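Local coordinates for cell wall surface anchor protein (Streptococcus agalactiae, PDB 4Z1P) that probably acts as a cell-wall-anchored adhesin of the antigen I/II family, its C-terminal domains forming part of the stalk that carries an adhesive region away from the bacterial surface, at residues Lys71-Lys74 / Asp80-Ser83; Asn62-Glu67 / Lys147-Gly152; Lys53-Val58 / Gln124-Ala129; Val264-Thr269 / Ala284-Gln289. All coordinates share one frame; numbering follows the deposited sequence.

How the contacts relate
Contacts 1, 2 and 3 lie in the antigen I/II C2 domain, contact 4 in the C-terminal domain that follows it. Contacts 1 and 2 share strand 65-75, meeting its far and near ends about 26 Å apart between centres, whereas contact 3 belongs to strand 55-61, the preceding strand in the opposite sheet. Contact 3 is fully buried and wholly aromatic and aliphatic. The others are partly buried: contact 1 combines Ile73-Val81 packing with a backbone bond and a water-bridged carboxylate, while contacts 2 and 4 each rest on a single phenylalanine ring, covered by a methyl group in contact 2 and by a tyrosine in contact 4.

Contact 1. Residues Lys71-Lys74 / Asp80-Ser83; sequences KSIK and DVSS
A single beta bridge between Lys74, near the end of edge strand 65-75, and Asp80 brings the connection to strand 85-90 back alongside the strand it has just left. Its one direct bond runs from Val81 N to Ile73 O, 3.0 Å long and fairly straight at 154°, with the donor somewhat tilted from the carbonyl plane. Beside it the two apolar side chains cross at about a right angle, branch against branch: Ile73 CG2 lies 3.7 Å from Val81 CG2. The isoleucine branch that meets the valine is thus CG2, the one held anti to the backbone N.

Asp80 organises the polar side. Its carboxylate turns toward the residues that follow, making an Asx turn, OD1 accepting from Ser82 N at 3.1 Å from above the carboxylate plane. Ser82 OG donates to the same oxygen at 2.7 Å, on the syn lone pair. A water then joins the segments, accepting from Ile73 N at 2.8 Å and donating to Asp80 OD1 at 2.7 Å. On the other side of strand 65-75, Lys74 pairs through its backbone with Thr138 of strand 137-145. With two protein donors and a water on one oxygen, the carboxylate is fixed in rotation and probably favoured in its charged form. The loop is held to the strand by a backbone bond, a water bridge and apolar packing together.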
loop_
_atom_site.group_PDB
_atom_site.type_symbol
_atom_site.label_atom_id
_atom_site.label_comp_id
_atom_site.label_asym_id
_atom_site.label_seq_id
_atom_site.Cartn_x
_atom_site.Cartn_y
_atom_site.Cartn_z
ATOM N N LYS A 71 -11.012 6.941 12.162
ATOM C CA LYS A 71 -10.168 7.144 13.360
ATOM C C LYS A 71 -10.691 8.309 14.205
ATOM O O LYS A 71 -10.621 8.282 15.440
ATOM C CB LYS A 71 -8.701 7.376 12.967
ATOM C CG LYS A 71 -8.137 6.193 12.187
ATOM C CD LYS A 71 -6.611 6.054 12.216
ATOM C CE LYS A 71 -5.793 7.146 11.516
ATOM N NZ LYS A 71 -5.804 7.080 10.014
ATOM N N SER A 72 -11.120 9.367 13.552
ATOM C CA SER A 72 -11.685 10.551 14.229
ATOM C C SER A 72 -12.402 11.465 13.275
ATOM O O SER A 72 -12.050 11.494 12.061
ATOM C CB SER A 72 -10.609 11.401 14.962
ATOM O OG SER A 72 -9.662 11.823 14.067
ATOM N N ILE A 73 -13.395 12.199 13.785
ATOM C CA ILE A 73 -14.006 13.294 13.016
ATOM C C ILE A 73 -14.069 14.477 13.958
ATOM O O ILE A 73 -14.791 14.436 14.991
ATOM C CB ILE A 73 -15.440 12.956 12.516
ATOM C CG1 ILE A 73 -15.414 11.630 11.802
ATOM C CG2 ILE A 73 -15.928 14.082 11.614
ATOM C CD1 ILE A 73 -16.771 11.127 11.254
ATOM N N LYS A 74 -13.260 15.490 13.656
ATOM C CA LYS A 74 -13.001 16.635 14.581
ATOM C C LYS A 74 -13.186 17.965 13.932
ATOM O O LYS A 74 -12.711 18.150 12.796
ATOM C CB LYS A 74 -11.588 16.571 15.190
ATOM C CG LYS A 74 -11.328 15.309 16.115
ATOM C CD LYS A 74 -9.894 15.137 16.581
ATOM C CE LYS A 74 -9.472 16.164 17.641
ATOM N NZ LYS A 74 -8.023 15.907 17.901
ATOM N N ASP A 80 -14.825 16.729 19.177
ATOM C CA ASP A 80 -15.252 15.499 18.531
ATOM C C ASP A 80 -16.691 15.709 18.065
ATOM O O ASP A 80 -17.615 15.889 18.902
ATOM C CB ASP A 80 -15.156 14.289 19.614
ATOM C CG ASP A 80 -15.764 12.964 19.105
ATOM O OD1 ASP A 80 -16.020 12.800 17.883
ATOM O OD2 ASP A 80 -15.956 12.086 19.973
ATOM N N VAL A 81 -16.925 15.711 16.737
ATOM C CA VAL A 81 -18.263 15.891 16.187
ATOM C C VAL A 81 -18.860 14.566 15.573
ATOM O O VAL A 81 -19.896 14.642 14.948
ATOM C CB VAL A 81 -18.267 16.994 15.100
ATOM C CG1 VAL A 81 -17.765 18.312 15.640
ATOM C CG2 VAL A 81 -17.424 16.599 13.918
ATOM N N SER A 82 -18.221 13.423 15.839
ATOM C CA SER A 82 -18.610 12.076 15.281
ATOM C C SER A 82 -20.079 11.719 15.724
ATOM O O SER A 82 -20.869 11.171 14.920
ATOM C CB SER A 82 -17.576 10.964 15.628
ATOM O OG SER A 82 -17.535 10.744 17.091
ATOM N N SER A 83 -20.494 12.138 16.926
ATOM C CA SER A 83 -21.834 11.816 17.424
ATOM C C SER A 83 -22.930 12.701 16.795
ATOM O O SER A 83 -24.138 12.406 16.869
ATOM C CB SER A 83 -21.911 11.930 18.961
ATOM O OG SER A 83 -21.935 13.348 19.355
HETATM O O HOH W 1 -14.072 11.526 16.440
#

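Contact 2. Residues Asn62-Glu67 / Lys147-Gly152; sequences NEALAE and KEFTKG
At the crossing from one sheet of the C2 domain to the other, the type I turn Asn62-Leu65 meets the loop between strands 137-145 and 153-162, and the contact comes down to Ala64 on the ring of Phe149. The alanine methyl stands almost exactly over the middle of the ring: CB is 3.3 Å from the Phe149 centroid and only 8° off the ring normal, a close CH-pi contact. It touches all six ring carbons, nearest at CG and CD2, both 3.4 Å from Ala64 CB. In Phe149, CG anti to the backbone N (chi1 -169°) carries the ring out of its loop toward the turn. The opposite face carries Lys151 O, set toward the rim, so the ring is held between the methyl and its own loop.

Glu63 approaches differently, at the edge of the ring: its chain bends at chi2 and brings OE2 to 4.1 Å from Phe149 CE1, near the ring plane, with the carboxylate turned 73° from it. The turn is shaped from within by Asn62, whose OD1 accepts from Ala64 N at 3.3 Å in an Asx turn; Asn62 ND2 and OD1 also bond to Gln153 and Lys155 respectively, at the start of strand 153-162. Two sheet-to-sheet crossings of the beta sandwich, far apart in sequence, meet here: strand 55-61 to 65-75 and strand 137-145 to 153-162, joined by methyl on ring.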
loop_
_atom_site.group_PDB
_atom_site.type_symbol
_atom_site.label_atom_id
_atom_site.label_comp_id
_atom_site.label_asym_id
_atom_site.label_seq_id
_atom_site.Cartn_x
_atom_site.Cartn_y
_atom_site.Cartn_z
ATOM N N ASN A 62 -12.454 4.119 -4.803
ATOM C CA ASN A 62 -12.675 3.203 -5.967
ATOM C C ASN A 62 -12.708 1.738 -5.505
ATOM O O ASN A 62 -12.659 1.448 -4.305
ATOM C CB ASN A 62 -11.706 3.512 -7.096
ATOM C CG ASN A 62 -10.326 2.940 -6.874
ATOM O OD1 ASN A 62 -9.933 2.619 -5.769
ATOM N ND2 ASN A 62 -9.577 2.811 -7.961
ATOM N N GLU A 63 -12.792 0.812 -6.448
ATOM C CA GLU A 63 -13.027 -0.584 -6.131
ATOM C C GLU A 63 -11.885 -1.203 -5.342
ATOM O O GLU A 63 -11.958 -2.312 -4.909
ATOM C CB GLU A 63 -13.321 -1.358 -7.463
ATOM C CG GLU A 63 -12.159 -1.429 -8.470
ATOM C CD GLU A 63 -11.957 -0.211 -9.393
ATOM O OE1 GLU A 63 -12.641 0.871 -9.262
ATOM O OE2 GLU A 63 -11.077 -0.356 -10.307
ATOM N N ALA A 64 -10.779 -0.518 -5.211
ATOM C CA ALA A 64 -9.643 -1.169 -4.582
ATOM C C ALA A 64 -9.744 -1.236 -3.108
ATOM O O ALA A 64 -9.057 -2.062 -2.496
ATOM C CB ALA A 64 -8.343 -0.498 -4.929
ATOM N N LEU A 65 -10.490 -0.313 -2.508
ATOM C CA LEU A 65 -10.483 -0.217 -1.111
ATOM C C LEU A 65 -11.501 -1.086 -0.417
ATOM O O LEU A 65 -12.612 -1.274 -0.870
ATOM C CB LEU A 65 -10.596 1.260 -0.689
ATOM C CG LEU A 65 -9.401 2.099 -1.179
ATOM C CD1 LEU A 65 -9.665 3.540 -0.892
ATOM C CD2 LEU A 65 -8.114 1.634 -0.554
ATOM N N ALA A 66 -11.083 -1.593 0.714
ATOM C CA ALA A 66 -11.816 -2.586 1.508
ATOM C C ALA A 66 -12.327 -1.877 2.789
ATOM O O ALA A 66 -12.957 -0.834 2.676
ATOM C CB ALA A 66 -10.877 -3.766 1.862
ATOM N N GLU A 67 -12.158 -2.477 3.968
ATOM C CA GLU A 67 -12.834 -1.994 5.143
ATOM C C GLU A 67 -12.345 -0.574 5.578
ATOM O O GLU A 67 -11.151 -0.368 5.701
ATOM C CB GLU A 67 -12.529 -2.871 6.368
ATOM N N LYS A 147 -7.966 -7.753 -1.089
ATOM C CA LYS A 147 -7.015 -8.845 -1.445
ATOM C C LYS A 147 -7.064 -9.112 -2.969
ATOM O O LYS A 147 -6.038 -9.306 -3.622
ATOM C CB LYS A 147 -7.384 -10.059 -0.586
ATOM C CG LYS A 147 -6.973 -11.405 -1.135
ATOM C CD LYS A 147 -5.732 -11.907 -0.414
ATOM C CE LYS A 147 -4.995 -12.958 -1.230
ATOM N NZ LYS A 147 -3.669 -13.146 -0.611
ATOM N N GLU A 148 -8.230 -9.007 -3.583
ATOM C CA GLU A 148 -8.310 -9.233 -5.040
ATOM C C GLU A 148 -7.784 -8.103 -5.913
ATOM O O GLU A 148 -7.717 -8.260 -7.116
ATOM C CB GLU A 148 -9.733 -9.581 -5.507
ATOM C CG GLU A 148 -10.710 -8.443 -5.281
ATOM C CD GLU A 148 -11.491 -8.630 -3.982
ATOM O OE1 GLU A 148 -10.893 -9.025 -2.922
ATOM O OE2 GLU A 148 -12.724 -8.370 -4.043
ATOM N N PHE A 149 -7.461 -6.947 -5.341
ATOM C CA PHE A 149 -6.959 -5.851 -6.141
ATOM C C PHE A 149 -5.440 -5.938 -6.120
ATOM O O PHE A 149 -4.791 -5.517 -5.155
ATOM C CB PHE A 149 -7.477 -4.498 -5.584
ATOM C CG PHE A 149 -7.211 -3.346 -6.492
ATOM C CD1 PHE A 149 -8.119 -3.001 -7.498
ATOM C CD2 PHE A 149 -6.035 -2.597 -6.351
ATOM C CE1 PHE A 149 -7.873 -1.919 -8.326
ATOM C CE2 PHE A 149 -5.768 -1.547 -7.218
ATOM C CZ PHE A 149 -6.697 -1.222 -8.210
ATOM N N THR A 150 -4.859 -6.449 -7.200
ATOM C CA THR A 150 -3.427 -6.799 -7.215
ATOM C C THR A 150 -2.580 -5.832 -8.071
ATOM O O THR A 150 -1.351 -5.886 -8.027
ATOM C CB THR A 150 -3.216 -8.237 -7.749
ATOM O OG1 THR A 150 -3.625 -8.268 -9.103
ATOM C CG2 THR A 150 -4.014 -9.260 -6.933
ATOM N N LYS A 151 -3.206 -4.974 -8.848
ATOM C CA LYS A 151 -2.520 -3.903 -9.559
ATOM C C LYS A 151 -3.482 -2.837 -9.995
ATOM O O LYS A 151 -4.697 -3.023 -9.991
ATOM C CB LYS A 151 -1.779 -4.370 -10.781
ATOM C CG LYS A 151 -2.675 -5.266 -11.603
ATOM C CD LYS A 151 -2.056 -5.498 -12.986
ATOM C CE LYS A 151 -2.669 -6.708 -13.651
ATOM N NZ LYS A 151 -4.129 -6.512 -13.847
ATOM N N GLY A 152 -2.922 -1.733 -10.447
ATOM C CA GLY A 152 -3.702 -0.547 -10.776
ATOM C C GLY A 152 -3.705 0.476 -9.661
ATOM O O GLY A 152 -2.929 0.385 -8.674
#

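Contact 3. Residues Lys53-Val58 / Gln124-Ala129; sequences KGFAFV and QAFYKA
Helix 123-131 packs across the start of strand 55-61, near one end of the C2 beta sandwich, through three buried aromatic residues. The aromatic part is an oblique pair: the rings of Phe55 and Phe126 have centroids 6.0 Å apart and planes inclined at 40°. Phe55 CD2 comes in at the edge of the Phe126 ring, near its plane. Phe126 holds its CG anti to the backbone N (chi1 -169°), which carries the ring off the helix toward the strand.

The second kind sets ring carbons against aliphatic carbons and comes from the next helix residue. Phe55 lies along the base of the Tyr127 side chain, with CE2 3.9 Å from Tyr127 CB and 4.1 Å from Tyr127 CA, so the phenylalanine fits against the helix backbone as well as its side chains. At the far end of the Phe55 ring, CZ also meets the tyrosine ring, 3.9 Å from Tyr127 CD1.

Other groups complete the setting: Phe163 meets the Phe55 ring edge-to-face, while Tyr127 OH is hydrogen-bonded to Ala46 N. Backbone bonds to Ala120 and Ile161 hold Phe55 and Ala56 within the sheet. The closest approach between the segments joins two ortho carbons, Phe55 CD2 and Phe126 CD2, 3.8 Å apart.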
loop_
_atom_site.group_PDB
_atom_site.type_symbol
_atom_site.label_atom_id
_atom_site.label_comp_id
_atom_site.label_asym_id
_atom_site.label_seq_id
_atom_site.Cartn_x
_atom_site.Cartn_y
_atom_site.Cartn_z
ATOM N N LYS A 53 -31.592 22.327 4.426
ATOM C CA LYS A 53 -31.030 21.343 3.500
ATOM C C LYS A 53 -29.800 20.594 4.065
ATOM O O LYS A 53 -29.288 19.646 3.503
ATOM C CB LYS A 53 -30.703 22.030 2.192
ATOM C CG LYS A 53 -31.946 22.611 1.548
ATOM C CD LYS A 53 -31.686 23.207 0.183
ATOM C CE LYS A 53 -33.003 23.469 -0.583
ATOM N NZ LYS A 53 -32.657 23.523 -2.042
ATOM N N GLY A 54 -29.260 21.095 5.145
ATOM C CA GLY A 54 -28.195 20.410 5.881
ATOM C C GLY A 54 -26.812 20.413 5.304
ATOM O O GLY A 54 -26.466 21.267 4.488
ATOM N N PHE A 55 -26.014 19.444 5.762
ATOM C CA PHE A 55 -24.590 19.434 5.497
ATOM C C PHE A 55 -24.241 17.981 5.367
ATOM O O PHE A 55 -24.418 17.193 6.351
ATOM C CB PHE A 55 -23.788 20.114 6.629
ATOM C CG PHE A 55 -24.292 21.486 6.918
ATOM C CD1 PHE A 55 -24.001 22.537 6.059
ATOM C CD2 PHE A 55 -25.212 21.673 7.893
ATOM C CE1 PHE A 55 -24.595 23.789 6.263
ATOM C CE2 PHE A 55 -25.797 22.920 8.151
ATOM C CZ PHE A 55 -25.517 24.001 7.304
ATOM N N ALA A 56 -23.761 17.635 4.169
ATOM C CA ALA A 56 -23.353 16.260 3.889
ATOM C C ALA A 56 -21.947 16.212 3.422
ATOM O O ALA A 56 -21.500 17.156 2.759
ATOM C CB ALA A 56 -24.206 15.671 2.814
ATOM N N PHE A 57 -21.213 15.165 3.833
ATOM C CA PHE A 57 -19.859 14.920 3.386
ATOM C C PHE A 57 -19.804 13.526 2.789
ATOM O O PHE A 57 -20.277 12.552 3.416
ATOM C CB PHE A 57 -18.894 14.944 4.591
ATOM C CG PHE A 57 -17.446 14.969 4.191
ATOM C CD1 PHE A 57 -16.947 16.095 3.540
ATOM C CD2 PHE A 57 -16.603 13.865 4.388
ATOM C CE1 PHE A 57 -15.655 16.164 3.134
ATOM C CE2 PHE A 57 -15.291 13.907 3.931
ATOM C CZ PHE A 57 -14.828 15.068 3.323
ATOM N N VAL A 58 -19.215 13.414 1.599
ATOM C CA VAL A 58 -19.147 12.181 0.894
ATOM C C VAL A 58 -17.756 11.762 0.687
ATOM O O VAL A 58 -16.978 12.535 0.124
ATOM C CB VAL A 58 -19.853 12.265 -0.536
ATOM C CG1 VAL A 58 -19.626 10.973 -1.334
ATOM C CG2 VAL A 58 -21.336 12.557 -0.339
ATOM N N GLN A 124 -29.758 22.522 12.085
ATOM C CA GLN A 124 -29.782 23.794 12.791
ATOM C C GLN A 124 -28.746 23.899 13.887
ATOM O O GLN A 124 -28.018 24.909 13.983
ATOM C CB GLN A 124 -31.218 24.087 13.322
ATOM C CG GLN A 124 -32.299 24.226 12.255
ATOM C CD GLN A 124 -32.810 22.912 11.594
ATOM O OE1 GLN A 124 -32.690 21.800 12.145
ATOM N NE2 GLN A 124 -33.392 23.052 10.402
ATOM N N ALA A 125 -28.596 22.898 14.742
ATOM C CA ALA A 125 -27.557 22.918 15.769
ATOM C C ALA A 125 -26.165 22.851 15.212
ATOM O O ALA A 125 -25.242 23.472 15.704
ATOM C CB ALA A 125 -27.735 21.732 16.738
ATOM N N PHE A 126 -25.978 22.045 14.175
ATOM C CA PHE A 126 -24.691 21.903 13.547
ATOM C C PHE A 126 -24.283 23.203 12.834
ATOM O O PHE A 126 -23.082 23.629 12.855
ATOM C CB PHE A 126 -24.743 20.737 12.602
ATOM C CG PHE A 126 -23.415 20.316 12.082
ATOM C CD1 PHE A 126 -22.603 19.524 12.843
ATOM C CD2 PHE A 126 -22.971 20.726 10.813
ATOM C CE1 PHE A 126 -21.353 19.139 12.397
ATOM C CE2 PHE A 126 -21.702 20.351 10.360
ATOM C CZ PHE A 126 -20.905 19.555 11.164
ATOM N N TYR A 127 -25.248 23.802 12.188
ATOM C CA TYR A 127 -25.021 25.121 11.578
ATOM C C TYR A 127 -24.562 26.140 12.633
ATOM O O TYR A 127 -23.556 26.820 12.489
ATOM C CB TYR A 127 -26.322 25.597 10.977
ATOM C CG TYR A 127 -26.290 27.015 10.525
ATOM C CD1 TYR A 127 -25.632 27.363 9.351
ATOM C CD2 TYR A 127 -26.987 28.020 11.230
ATOM C CE1 TYR A 127 -25.621 28.676 8.890
ATOM C CE2 TYR A 127 -26.968 29.366 10.770
ATOM C CZ TYR A 127 -26.270 29.675 9.605
ATOM O OH TYR A 127 -26.245 30.974 9.099
ATOM N N LYS A 128 -25.271 26.195 13.745
ATOM C CA LYS A 128 -24.983 27.160 14.796
ATOM C C LYS A 128 -23.679 26.921 15.454
ATOM O O LYS A 128 -22.883 27.852 15.660
ATOM C CB LYS A 128 -26.132 27.256 15.820
ATOM C CG LYS A 128 -27.488 27.759 15.290
ATOM C CD LYS A 128 -27.548 29.212 14.798
ATOM C CE LYS A 128 -27.033 30.285 15.782
ATOM N NZ LYS A 128 -27.104 31.630 15.081
ATOM N N ALA A 129 -23.364 25.651 15.729
ATOM C CA ALA A 129 -22.135 25.362 16.420
ATOM C C ALA A 129 -20.879 25.343 15.577
ATOM O O ALA A 129 -19.794 25.632 16.089
ATOM C CB ALA A 129 -22.271 24.039 17.178
#

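Contact 4. Residues Val264-Thr269 / Ala284-Gln289; sequences VQYTET and ADFLAQ
Tyr266 and Phe286 meet face to face in an offset stack, their ring centroids 4.0 Å apart and their planes only 15° from parallel. The shift places unlike parts of the rings over one another: Phe286 CE1 lies over the centre of the tyrosine ring, and Tyr266 CG over the centre of the phenylalanine ring. The nearest atoms are Tyr266 CD1 and Phe286 CD1, 3.4 Å apart. Because of the offset the root of the tyrosine takes part as well, its CB lying 3.9 Å from the Phe286 centroid and 21° off the normal, a CH-pi contact over the same face. The two side chains arrive from different directions. Tyr266 has CG anti to its carbonyl carbon, whereas in Phe286 the ring reaches out with CG opposite the backbone N (chi1 172°).

On its other face the tyrosine is covered by Gln265 CG, 3.4 Å above the ring plane, so the ring is sandwiched between an aliphatic chain and an aromatic one. Beyond the stack, Gln289 NE2 donates to Asp285 O at 2.9 Å, a nearly straight bond that ties the side chain back onto the helical turn.

The stack joins the approach to edge strand 267-272 to the short helix 284-287, which directly follows its hairpin partner, strand 277-282; Ile257 of strand 256-257 packs against both side chains, and Phe296 packs on Phe286.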
loop_
_atom_site.group_PDB
_atom_site.type_symbol
_atom_site.label_atom_id
_atom_site.label_comp_id
_atom_site.label_asym_id
_atom_site.label_seq_id
_atom_site.Cartn_x
_atom_site.Cartn_y
_atom_site.Cartn_z
ATOM N N VAL A 264 26.688 -8.562 0.628
ATOM C CA VAL A 264 26.708 -9.439 1.801
ATOM C C VAL A 264 26.778 -8.681 3.118
ATOM O O VAL A 264 26.235 -9.148 4.120
ATOM C CB VAL A 264 27.875 -10.441 1.792
ATOM C CG1 VAL A 264 29.220 -9.722 1.761
ATOM C CG2 VAL A 264 27.813 -11.372 3.030
ATOM N N GLN A 265 27.480 -7.554 3.117
ATOM C CA GLN A 265 27.741 -6.802 4.367
ATOM C C GLN A 265 26.431 -6.276 5.011
ATOM O O GLN A 265 26.364 -6.087 6.236
ATOM C CB GLN A 265 28.730 -5.680 4.130
ATOM C CG GLN A 265 28.231 -4.566 3.222
ATOM C CD GLN A 265 29.192 -3.430 3.017
ATOM O OE1 GLN A 265 29.613 -3.163 1.881
ATOM N NE2 GLN A 265 29.484 -2.679 4.092
ATOM N N TYR A 266 25.377 -6.195 4.195
ATOM C CA TYR A 266 24.077 -5.642 4.604
ATOM C C TYR A 266 23.074 -6.744 4.876
ATOM O O TYR A 266 21.833 -6.494 4.988
ATOM C CB TYR A 266 23.559 -4.771 3.499
ATOM C CG TYR A 266 24.540 -3.706 3.035
ATOM C CD1 TYR A 266 25.029 -2.710 3.898
ATOM C CD2 TYR A 266 24.936 -3.669 1.718
ATOM C CE1 TYR A 266 25.877 -1.702 3.427
ATOM C CE2 TYR A 266 25.801 -2.680 1.251
ATOM C CZ TYR A 266 26.279 -1.726 2.107
ATOM O OH TYR A 266 27.104 -0.770 1.563
ATOM N N THR A 267 23.569 -7.976 4.983
ATOM C CA THR A 267 22.697 -9.143 5.167
ATOM C C THR A 267 23.189 -10.076 6.196
ATOM O O THR A 267 24.333 -9.980 6.645
ATOM C CB THR A 267 22.578 -9.972 3.869
ATOM O OG1 THR A 267 23.842 -10.602 3.560
ATOM C CG2 THR A 267 22.180 -9.091 2.704
ATOM N N GLU A 268 22.307 -11.002 6.558
ATOM C CA GLU A 268 22.604 -12.094 7.480
ATOM C C GLU A 268 22.019 -13.332 6.790
ATOM O O GLU A 268 20.861 -13.313 6.292
ATOM C CB GLU A 268 21.923 -11.885 8.860
ATOM C CG GLU A 268 22.533 -10.828 9.803
ATOM C CD GLU A 268 24.034 -11.050 10.127
ATOM O OE1 GLU A 268 24.721 -10.045 10.465
ATOM O OE2 GLU A 268 24.546 -12.207 10.054
ATOM N N THR A 269 22.816 -14.394 6.743
ATOM C CA THR A 269 22.404 -15.664 6.208
ATOM C C THR A 269 22.366 -16.598 7.352
ATOM O O THR A 269 23.276 -16.541 8.188
ATOM C CB THR A 269 23.426 -16.138 5.185
ATOM O OG1 THR A 269 23.296 -15.325 4.002
ATOM C CG2 THR A 269 23.160 -17.580 4.838
ATOM N N ALA A 284 17.645 -4.311 8.727
ATOM C CA ALA A 284 16.720 -3.185 8.750
ATOM C C ALA A 284 17.436 -1.834 8.769
ATOM O O ALA A 284 17.016 -0.952 8.052
ATOM C CB ALA A 284 15.764 -3.352 9.937
ATOM N N ASP A 285 18.520 -1.652 9.536
ATOM C CA ASP A 285 19.248 -0.342 9.472
ATOM C C ASP A 285 19.789 0.039 8.067
ATOM O O ASP A 285 19.863 1.226 7.707
ATOM C CB ASP A 285 20.387 -0.285 10.478
ATOM C CG ASP A 285 21.564 -1.180 10.094
ATOM O OD1 ASP A 285 21.387 -2.149 9.325
ATOM O OD2 ASP A 285 22.682 -0.927 10.573
ATOM N N PHE A 286 20.154 -0.963 7.263
ATOM C CA PHE A 286 20.514 -0.683 5.881
ATOM C C PHE A 286 19.307 -0.253 5.071
ATOM O O PHE A 286 19.363 0.752 4.370
ATOM C CB PHE A 286 21.160 -1.917 5.208
ATOM C CG PHE A 286 21.387 -1.747 3.742
ATOM C CD1 PHE A 286 22.309 -0.845 3.274
ATOM C CD2 PHE A 286 20.660 -2.484 2.822
ATOM C CE1 PHE A 286 22.493 -0.658 1.920
ATOM C CE2 PHE A 286 20.861 -2.318 1.474
ATOM C CZ PHE A 286 21.758 -1.386 1.018
ATOM N N LEU A 287 18.285 -1.103 5.065
ATOM C CA LEU A 287 17.054 -0.894 4.290
ATOM C C LEU A 287 16.478 0.501 4.582
ATOM O O LEU A 287 16.030 1.196 3.677
ATOM C CB LEU A 287 16.034 -1.975 4.667
ATOM C CG LEU A 287 16.327 -3.377 4.089
ATOM C CD1 LEU A 287 15.348 -4.450 4.586
ATOM C CD2 LEU A 287 16.393 -3.388 2.601
ATOM N N ALA A 288 16.565 0.909 5.841
ATOM C CA ALA A 288 16.112 2.255 6.272
ATOM C C ALA A 288 16.841 3.388 5.523
ATOM O O ALA A 288 16.301 4.477 5.379
ATOM C CB ALA A 288 16.325 2.389 7.776
ATOM N N GLN A 289 18.066 3.130 5.043
ATOM C CA GLN A 289 18.843 4.154 4.371
ATOM C C GLN A 289 18.553 4.246 2.927
ATOM O O GLN A 289 19.036 5.209 2.288
ATOM C CB GLN A 289 20.359 3.919 4.497
ATOM C CG GLN A 289 20.931 4.004 5.900
ATOM C CD GLN A 289 22.281 3.303 5.970
ATOM O OE1 GLN A 289 23.245 3.770 5.361
ATOM N NE2 GLN A 289 22.348 2.172 6.676
#